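Local atomic coordinates of periplasmic binding protein (Thermotoga lettingae TMO, PDB entry 4RY8), a protein that binds 5-methylthioribose and probably serves as the solute-binding component of a sugar transporter. Residues Arg98-Asp103 / Pro112-Asp117; Lys88-Leu93 / Asp108-Glu113. All coordinates share one frame; numbering follows the deposited sequence.

Interaction 1: residues Arg98-Asp103 / Pro112-Asp117; sequences RVVTFD and PEIEQD. With SR1 (5-S-methyl-5-thio-alpha-D-ribofuranose), chain G.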
ATOM      1  N   ARG C  98       3.131 -26.030 -18.763  1.00 26.80           N
ATOM      2  CA  ARG C  98       2.883 -25.229 -17.580  1.00 29.00           C
ATOM      3  C   ARG C  98       3.204 -23.770 -17.939  1.00 29.29           C
ATOM      4  O   ARG C  98       4.109 -23.495 -18.748  1.00 26.16           O
ATOM      5  CB  ARG C  98       3.682 -25.763 -16.364  1.00 29.25           C
ATOM      6  CG  ARG C  98       3.416 -27.261 -16.045  1.00 37.34           C
ATOM      7  CD  ARG C  98       1.945 -27.738 -16.165  1.00 31.84           C
ATOM      8  NE  ARG C  98       1.798 -29.165 -15.824  1.00 35.73           N
ATOM      9  CZ  ARG C  98       0.798 -29.981 -16.194  1.00 36.49           C
ATOM     10  NH1 ARG C  98      -0.218 -29.565 -16.945  1.00 32.50           N
ATOM     11  NH2 ARG C  98       0.807 -31.252 -15.806  1.00 39.99           N
ATOM     12  N   VAL C  99       2.421 -22.854 -17.388  1.00 24.67           N
ATOM     13  CA  VAL C  99       2.575 -21.419 -17.667  1.00 23.18           C
ATOM     14  C   VAL C  99       2.620 -20.616 -16.403  1.00 21.98           C
ATOM     15  O   VAL C  99       1.822 -20.834 -15.504  1.00 24.20           O
ATOM     16  CB  VAL C  99       1.401 -20.910 -18.520  1.00 22.76           C
ATOM     17  CG1 VAL C  99       1.584 -19.436 -18.827  1.00 23.55           C
ATOM     18  CG2 VAL C  99       1.298 -21.732 -19.791  1.00 23.45           C
ATOM     19  N   VAL C 100       3.501 -19.641 -16.345  1.00 21.79           N
ATOM     20  CA  VAL C 100       3.513 -18.696 -15.257  1.00 21.08           C
ATOM     21  C   VAL C 100       3.730 -17.377 -15.905  1.00 20.02           C
ATOM     22  O   VAL C 100       4.366 -17.331 -16.950  1.00 25.79           O
ATOM     23  CB  VAL C 100       4.672 -18.997 -14.250  1.00 28.19           C
ATOM     24  CG1 VAL C 100       5.987 -19.224 -14.969  1.00 32.20           C
ATOM     25  CG2 VAL C 100       4.837 -17.870 -13.220  1.00 30.38           C
ATOM     26  N   THR C 101       3.223 -16.294 -15.331  1.00 19.32           N
ATOM     27  CA  THR C 101       3.471 -14.994 -15.888  1.00 18.72           C
ATOM     28  C   THR C 101       4.172 -14.058 -14.947  1.00 20.29           C
ATOM     29  O   THR C 101       4.156 -14.225 -13.704  1.00 22.44           O
ATOM     30  CB  THR C 101       2.194 -14.293 -16.387  1.00 18.45           C
ATOM     31  OG1 THR C 101       1.432 -13.875 -15.266  1.00 19.43           O
ATOM     32  CG2 THR C 101       1.365 -15.223 -17.222  1.00 19.08           C
ATOM     33  N   PHE C 102       4.840 -13.095 -15.561  1.00 19.63           N
ATOM     34  CA  PHE C 102       5.395 -11.948 -14.887  1.00 24.81           C
ATOM     35  C   PHE C 102       4.721 -10.796 -15.549  1.00 22.02           C
ATOM     36  O   PHE C 102       4.832 -10.647 -16.765  1.00 19.38           O
ATOM     37  CB  PHE C 102       6.911 -11.836 -15.052  1.00 19.55           C
ATOM     38  CG  PHE C 102       7.481 -10.562 -14.462  1.00 17.75           C
ATOM     39  CD1 PHE C 102       7.182 -10.194 -13.154  1.00 19.55           C
ATOM     40  CD2 PHE C 102       8.278  -9.728 -15.208  1.00 23.33           C
ATOM     41  CE1 PHE C 102       7.660  -9.018 -12.626  1.00 21.27           C
ATOM     42  CE2 PHE C 102       8.776  -8.535 -14.679  1.00 23.11           C
ATOM     43  CZ  PHE C 102       8.451  -8.184 -13.388  1.00 19.39           C
ATOM     44  N   ASP C 103       4.014  -9.989 -14.780  1.00 17.67           N
ATOM     45  CA  ASP C 103       3.438  -8.760 -15.313  1.00 17.43           C
ATOM     46  C   ASP C 103       2.400  -8.997 -16.381  1.00 18.64           C
ATOM     47  O   ASP C 103       2.287  -8.219 -17.337  1.00 22.43           O
ATOM     48  CB  ASP C 103       4.510  -7.792 -15.831  1.00 17.16           C
ATOM     49  CG  ASP C 103       5.169  -6.966 -14.717  1.00 25.61           C
ATOM     50  OD1 ASP C 103       4.703  -6.989 -13.571  1.00 24.44           O
ATOM     51  OD2 ASP C 103       6.133  -6.232 -15.027  1.00 18.22           O
ATOM     52  N   PRO C 112       0.090 -19.161 -12.095  1.00 21.92           N
ATOM     53  CA  PRO C 112       0.538 -18.190 -11.159  1.00 20.69           C
ATOM     54  C   PRO C 112       0.970 -16.922 -11.837  1.00 19.81           C
ATOM     55  O   PRO C 112       1.532 -16.956 -12.955  1.00 22.28           O
ATOM     56  CB  PRO C 112       1.732 -18.862 -10.454  1.00 22.62           C
ATOM     57  CG  PRO C 112       1.727 -20.267 -10.894  1.00 24.61           C
ATOM     58  CD  PRO C 112       0.945 -20.353 -12.144  1.00 27.32           C
ATOM     59  N   GLU C 113       0.694 -15.813 -11.158  1.00 19.22           N
ATOM     60  CA  GLU C 113       1.083 -14.508 -11.577  1.00 19.05           C
ATOM     61  C   GLU C 113       2.123 -13.906 -10.608  1.00 20.25           C
ATOM     62  O   GLU C 113       1.840 -13.653  -9.433  1.00 23.33           O
ATOM     63  CB  GLU C 113      -0.129 -13.601 -11.653  1.00 21.02           C
ATOM     64  CG  GLU C 113      -1.181 -14.017 -12.645  1.00 24.39           C
ATOM     65  CD  GLU C 113      -2.408 -13.125 -12.556  1.00 33.11           C
ATOM     66  OE1 GLU C 113      -2.276 -11.938 -12.142  1.00 28.73           O
ATOM     67  OE2 GLU C 113      -3.525 -13.585 -12.908  1.00 27.22           O
ATOM     68  N   ILE C 114       3.325 -13.682 -11.136  1.00 19.53           N
ATOM     69  CA  ILE C 114       4.402 -12.949 -10.441  1.00 21.85           C
ATOM     70  C   ILE C 114       4.269 -11.451 -10.714  1.00 19.76           C
ATOM     71  O   ILE C 114       4.106 -11.024 -11.860  1.00 23.36           O
ATOM     72  CB  ILE C 114       5.804 -13.458 -10.872  1.00 21.07           C
ATOM     73  CG1 ILE C 114       5.915 -14.967 -10.611  1.00 33.65           C
ATOM     74  CG2 ILE C 114       6.884 -12.718 -10.106  1.00 24.27           C
ATOM     75  CD1 ILE C 114       7.142 -15.657 -11.188  1.00 27.43           C
ATOM     76  N   GLU C 115       4.290 -10.641  -9.670  1.00 24.98           N
ATOM     77  CA  GLU C 115       4.496  -9.220  -9.857  1.00 20.02           C
ATOM     78  C   GLU C 115       5.184  -8.612  -8.682  1.00 18.78           C
ATOM     79  O   GLU C 115       5.392  -9.288  -7.661  1.00 25.78           O
ATOM     80  CB  GLU C 115       3.157  -8.506 -10.052  1.00 23.54           C
ATOM     81  CG  GLU C 115       2.155  -8.792  -8.951  1.00 22.65           C
ATOM     82  CD  GLU C 115       1.096  -7.717  -8.892  1.00 45.07           C
ATOM     83  OE1 GLU C 115      -0.017  -7.932  -9.442  1.00 27.95           O
ATOM     84  OE2 GLU C 115       1.401  -6.657  -8.321  1.00 26.53           O
ATOM     85  N   GLN C 116       5.517  -7.330  -8.821  1.00 16.62           N
ATOM     86  CA  GLN C 116       6.234  -6.628  -7.763  1.00 21.45           C
ATOM     87  C   GLN C 116       5.340  -5.864  -6.809  1.00 24.23           C
ATOM     88  O   GLN C 116       5.787  -4.878  -6.183  1.00 18.48           O
ATOM     89  CB  GLN C 116       7.201  -5.679  -8.390  1.00 17.34           C
ATOM     90  CG  GLN C 116       8.178  -6.372  -9.290  1.00 18.24           C
ATOM     91  CD  GLN C 116       8.973  -5.411 -10.108  1.00 24.76           C
ATOM     92  OE1 GLN C 116      10.107  -5.096  -9.785  1.00 18.64           O
ATOM     93  NE2 GLN C 116       8.391  -4.935 -11.171  1.00 16.12           N
ATOM     94  N   ASP C 117       4.105  -6.357  -6.662  1.00 17.27           N
ATOM     95  CA  ASP C 117       3.063  -5.710  -5.865  1.00 17.99           C
ATOM     96  C   ASP C 117       2.947  -4.320  -6.431  1.00 18.96           C
ATOM     97  O   ASP C 117       3.246  -3.332  -5.776  1.00 21.30           O
ATOM     98  CB  ASP C 117       3.326  -5.717  -4.349  1.00 20.21           C
ATOM     99  CG  ASP C 117       2.088  -5.424  -3.548  1.00 24.81           C
ATOM    100  OD1 ASP C 117       1.095  -4.882  -4.105  1.00 22.48           O
ATOM    101  OD2 ASP C 117       2.049  -5.763  -2.363  1.00 25.24           O
TER
HETATM  102  CS  SR1 G 401       7.235  -1.183 -19.995  1.00 25.10           C
HETATM  103  S   SR1 G 401       6.666  -1.921 -18.480  1.00 20.45           S
HETATM  104  C5  SR1 G 401       8.108  -1.407 -17.515  1.00 25.11           C
HETATM  105  C4  SR1 G 401       8.003  -1.880 -16.067  1.00 20.17           C
HETATM  106  O4  SR1 G 401       7.875  -3.264 -16.117  1.00 23.29           O
HETATM  107  C1  SR1 G 401       8.671  -3.906 -15.101  1.00 43.30           C
HETATM  108  O1  SR1 G 401       7.796  -4.552 -14.239  1.00 27.28           O
HETATM  109  C2  SR1 G 401       9.476  -2.856 -14.350  1.00 30.48           C
HETATM  110  O2  SR1 G 401       9.149  -2.636 -12.951  1.00 20.18           O
HETATM  111  C3  SR1 G 401       9.220  -1.619 -15.188  1.00 21.80           C
HETATM  112  O3  SR1 G 401       9.007  -0.486 -14.357  1.00 22.86           O
HETATM  113  O   HOH W   1       1.935 -11.761 -13.649  1.00 27.68           O
HETATM  114  O   HOH W   2       5.700  -5.922 -11.353  1.00 26.29           O
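Strands 98-102 and 113-115 are parallel neighbours in the sheet of one lobe of a periplasmic binding protein, and their C-terminal ends reach the sugar pocket. Pro-112 starts the ladder: its O accepts from Thr-101 N at 3.0 Å, nearly along the C=O axis. Glu-113 lies alongside Thr-101, pointing the same way; its carboxylate forms salt bridges with Lys-277 and with Arg-163 of the second subunit. Ile-114 N donates to Thr-101 O at 2.8 Å, and Ile-114 O receives Asp-103 N. Ile-114 CD1 packs on Val-100 CG2 at 3.8 Å. Ile-114 CG2, anti to the backbone N, meets Phe-102 CD1 at 4.0 Å. Water 1 donates to Ile-114 O and to Thr-101 OG1, which is also hydrogen-bonded to Leu-104 O. Past Glu-115 this segment enters the pocket. Gln-116 extends beyond CG, so that NE2 comes to the edge of the Phe-102 ring, while Thr-253 holds OE1. Water 2 accepts from Gln-116 N and NE2 and donates to Asp-103 OD1. The carboxylate carbon of Asp-103 sits over the centre of the Phe-102 ring. Gln-116 NE2 donates to SR1 O2 at 3.0 Å, and SR1 O1 donates to Asp-103 OD2 in a very short bond of 2.5 Å.

Interaction 2: residues Lys88-Leu93 / Asp108-Glu113; sequences KIKEAL and DNRVPE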
ATOM      1  N   LYS C  88      -3.438 -18.462 -26.959  1.00 34.94           N
ATOM      2  CA  LYS C  88      -2.156 -19.151 -26.942  1.00 48.74           C
ATOM      3  C   LYS C  88      -1.870 -19.740 -25.547  1.00 28.66           C
ATOM      4  O   LYS C  88      -1.421 -20.871 -25.456  1.00 27.92           O
ATOM      5  CB  LYS C  88      -1.026 -18.204 -27.363  1.00 47.25           C
ATOM      6  CG  LYS C  88      -1.116 -17.755 -28.817  1.00 86.07           C
ATOM      7  CD  LYS C  88      -0.723 -18.884 -29.759  1.00 45.07           C
ATOM      8  CE  LYS C  88      -1.801 -19.182 -30.790  1.00 50.27           C
ATOM      9  NZ  LYS C  88      -1.790 -20.641 -31.109  1.00 47.83           N
ATOM     10  N   ILE C  89      -2.190 -18.991 -24.493  1.00 27.88           N
ATOM     11  CA  ILE C  89      -2.023 -19.463 -23.110  1.00 30.67           C
ATOM     12  C   ILE C  89      -2.938 -20.660 -22.843  1.00 30.48           C
ATOM     13  O   ILE C  89      -2.487 -21.674 -22.313  1.00 26.13           O
ATOM     14  CB  ILE C  89      -2.251 -18.333 -22.070  1.00 30.44           C
ATOM     15  CG1 ILE C  89      -1.089 -17.356 -22.075  1.00 27.39           C
ATOM     16  CG2 ILE C  89      -2.339 -18.866 -20.650  1.00 32.90           C
ATOM     17  CD1 ILE C  89      -1.374 -16.059 -21.345  1.00 39.67           C
ATOM     18  N   LYS C  90      -4.211 -20.575 -23.242  1.00 28.02           N
ATOM     19  CA  LYS C  90      -5.150 -21.676 -23.007  1.00 28.24           C
ATOM     20  C   LYS C  90      -4.752 -22.909 -23.785  1.00 32.47           C
ATOM     21  O   LYS C  90      -4.794 -24.023 -23.241  1.00 31.71           O
ATOM     22  CB  LYS C  90      -6.578 -21.299 -23.368  1.00 30.02           C
ATOM     23  CG  LYS C  90      -7.149 -20.191 -22.507  1.00 42.52           C
ATOM     24  CD  LYS C  90      -7.621 -20.658 -21.134  1.00 53.50           C
ATOM     25  CE  LYS C  90      -8.624 -19.649 -20.575  1.00 69.77           C
ATOM     26  NZ  LYS C  90      -8.997 -19.886 -19.152  1.00 49.77           N
ATOM     27  N   GLU C  91      -4.380 -22.726 -25.059  1.00 29.73           N
ATOM     28  CA  GLU C  91      -3.887 -23.836 -25.862  1.00 31.00           C
ATOM     29  C   GLU C  91      -2.714 -24.541 -25.189  1.00 31.75           C
ATOM     30  O   GLU C  91      -2.715 -25.774 -25.041  1.00 34.11           O
ATOM     31  CB  GLU C  91      -3.443 -23.351 -27.226  1.00 34.05           C
ATOM     32  CG  GLU C  91      -2.946 -24.473 -28.107  1.00 40.05           C
ATOM     33  CD  GLU C  91      -2.682 -24.029 -29.528  1.00 80.57           C
ATOM     34  OE1 GLU C  91      -3.103 -22.909 -29.906  1.00 67.19           O
ATOM     35  OE2 GLU C  91      -2.040 -24.806 -30.263  1.00 48.05           O
ATOM     36  N   ALA C  92      -1.717 -23.753 -24.801  1.00 27.54           N
ATOM     37  CA  ALA C  92      -0.557 -24.274 -24.115  1.00 27.24           C
ATOM     38  C   ALA C  92      -0.952 -25.129 -22.909  1.00 27.38           C
ATOM     39  O   ALA C  92      -0.518 -26.261 -22.799  1.00 28.10           O
ATOM     40  CB  ALA C  92       0.367 -23.149 -23.708  1.00 26.06           C
ATOM     41  N   LEU C  93      -1.791 -24.579 -22.034  1.00 26.82           N
ATOM     42  CA  LEU C  93      -2.312 -25.304 -20.870  1.00 27.07           C
ATOM     43  C   LEU C  93      -2.964 -26.631 -21.211  1.00 28.43           C
ATOM     44  O   LEU C  93      -2.698 -27.643 -20.554  1.00 29.09           O
ATOM     45  CB  LEU C  93      -3.296 -24.422 -20.093  1.00 27.03           C
ATOM     46  CG  LEU C  93      -2.731 -23.166 -19.459  1.00 28.98           C
ATOM     47  CD1 LEU C  93      -3.871 -22.272 -19.003  1.00 33.04           C
ATOM     48  CD2 LEU C  93      -1.779 -23.523 -18.325  1.00 25.99           C
ATOM     49  N   ASP C 108      -7.148 -17.540 -15.022  1.00 29.19           N
ATOM     50  CA  ASP C 108      -7.100 -18.998 -15.036  1.00 31.38           C
ATOM     51  C   ASP C 108      -6.296 -19.415 -13.828  1.00 25.23           C
ATOM     52  O   ASP C 108      -5.161 -18.988 -13.700  1.00 27.28           O
ATOM     53  CB  ASP C 108      -6.417 -19.506 -16.316  1.00 36.83           C
ATOM     54  CG  ASP C 108      -6.547 -21.004 -16.489  1.00 34.28           C
ATOM     55  OD1 ASP C 108      -6.113 -21.755 -15.586  1.00 33.23           O
ATOM     56  OD2 ASP C 108      -7.082 -21.425 -17.536  1.00 33.33           O
ATOM     57  N   ASN C 109      -6.884 -20.238 -12.962  1.00 28.01           N
ATOM     58  CA  ASN C 109      -6.273 -20.639 -11.680  1.00 33.89           C
ATOM     59  C   ASN C 109      -5.032 -21.524 -11.802  1.00 29.77           C
ATOM     60  O   ASN C 109      -4.305 -21.704 -10.814  1.00 30.11           O
ATOM     61  CB  ASN C 109      -7.342 -21.294 -10.766  1.00 41.32           C
ATOM     62  CG  ASN C 109      -6.778 -21.834  -9.438  1.00 67.53           C
ATOM     63  OD1 ASN C 109      -6.880 -23.034  -9.160  1.00 70.60           O
ATOM     64  ND2 ASN C 109      -6.222 -20.952  -8.601  1.00 48.93           N
ATOM     65  N   ARG C 110      -4.761 -22.041 -13.000  1.00 27.91           N
ATOM     66  CA  ARG C 110      -3.562 -22.855 -13.253  1.00 30.13           C
ATOM     67  C   ARG C 110      -2.268 -22.042 -13.407  1.00 31.47           C
ATOM     68  O   ARG C 110      -1.170 -22.602 -13.298  1.00 26.82           O
ATOM     69  CB  ARG C 110      -3.763 -23.707 -14.501  1.00 32.16           C
ATOM     70  CG  ARG C 110      -4.778 -24.827 -14.331  1.00 35.04           C
ATOM     71  CD  ARG C 110      -5.052 -25.535 -15.655  1.00 35.49           C
ATOM     72  NE  ARG C 110      -5.730 -24.652 -16.590  1.00 30.08           N
ATOM     73  CZ  ARG C 110      -6.159 -25.000 -17.801  1.00 33.54           C
ATOM     74  NH1 ARG C 110      -5.967 -26.231 -18.272  1.00 35.40           N
ATOM     75  NH2 ARG C 110      -6.771 -24.091 -18.550  1.00 30.41           N
ATOM     76  N   VAL C 111      -2.412 -20.733 -13.631  1.00 25.99           N
ATOM     77  CA  VAL C 111      -1.293 -19.836 -13.953  1.00 26.14           C
ATOM     78  C   VAL C 111      -0.976 -18.881 -12.842  1.00 23.20           C
ATOM     79  O   VAL C 111      -1.648 -17.867 -12.685  1.00 21.77           O
ATOM     80  CB  VAL C 111      -1.662 -18.963 -15.159  1.00 24.77           C
ATOM     81  CG1 VAL C 111      -0.515 -18.042 -15.547  1.00 22.15           C
ATOM     82  CG2 VAL C 111      -2.090 -19.866 -16.305  1.00 28.74           C
ATOM     83  N   PRO C 112       0.090 -19.161 -12.095  1.00 21.92           N
ATOM     84  CA  PRO C 112       0.538 -18.190 -11.159  1.00 20.69           C
ATOM     85  C   PRO C 112       0.970 -16.922 -11.837  1.00 19.81           C
ATOM     86  O   PRO C 112       1.532 -16.956 -12.955  1.00 22.28           O
ATOM     87  CB  PRO C 112       1.732 -18.862 -10.454  1.00 22.62           C
ATOM     88  CG  PRO C 112       1.727 -20.267 -10.894  1.00 24.61           C
ATOM     89  CD  PRO C 112       0.945 -20.353 -12.144  1.00 27.32           C
ATOM     90  N   GLU C 113       0.694 -15.813 -11.158  1.00 19.22           N
ATOM     91  CA  GLU C 113       1.083 -14.508 -11.577  1.00 19.05           C
ATOM     92  C   GLU C 113       2.123 -13.906 -10.608  1.00 20.25           C
ATOM     93  O   GLU C 113       1.840 -13.653  -9.433  1.00 23.33           O
ATOM     94  CB  GLU C 113      -0.129 -13.601 -11.653  1.00 21.02           C
ATOM     95  CG  GLU C 113      -1.181 -14.017 -12.645  1.00 24.39           C
ATOM     96  CD  GLU C 113      -2.408 -13.125 -12.556  1.00 33.11           C
ATOM     97  OE1 GLU C 113      -2.276 -11.938 -12.142  1.00 28.73           O
ATOM     98  OE2 GLU C 113      -3.525 -13.585 -12.908  1.00 27.22           O
TER
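Asp-108 OD2 is gripped by two donors, Lys-90 NZ and Arg-110 NH2, each at 2.9 Å. Lys-90 comes tip to tip from the helix, its chain bent at chi2 (-79°), and meets the anti lone pair of OD2. Arg-110 takes the syn side. It binds the carboxylate side-on, with NE on OD1 and NH2 on OD2, and both oxygens lie in the guanidinium plane. The NH2 bond is almost straight, at 178°. Asp-108 OD1 has a second donor, Arg-110 N at 2.9 Å, which makes an Asx turn within the type I beta turn 108-111. Both carboxylate oxygens are thus held twice, and this fixes the rotation of the group. An alanine at Asp-108 would remove the carboxylate and all four of these bonds, and would probably loosen the turn and its tie to the helix. Leu-93 CB and CD1 lie over one face of the guanidinium, with CD1 3.5 Å from Arg-110 NH2. The same CD1 reaches Val-111 CG2 at 4.0 Å, the two side chains crossing at about a right angle. The contact joins helix 82-94 to the loop before strand 113-115. Val-111 also packs on Val-99 of strand 98-102, and Ala-92 touches helix 57-69.

From the N terminus, helix 82-94 comes first and leads into strand 98-102. The chain then loops out and returns as strand 113-115. Interaction 2 closes the longer loop, from the helix to the turn at 108-111. Interaction 1 closes the shorter one, from strand to strand. The two cross: along the chain, strand 98-102 falls between the segments of interaction 2, and segments 108-113 and 112-117 share Pro-112 and Glu-113. Val-111 CG1 packs on Thr-101 CG2 at 3.8 Å, and Leu-93 CD2 on Val-99 CG2 at 3.9 Å. Together the two contacts join helix 82-94, the connecting loop and two strands within one lobe, with interaction 1 reaching the ligand.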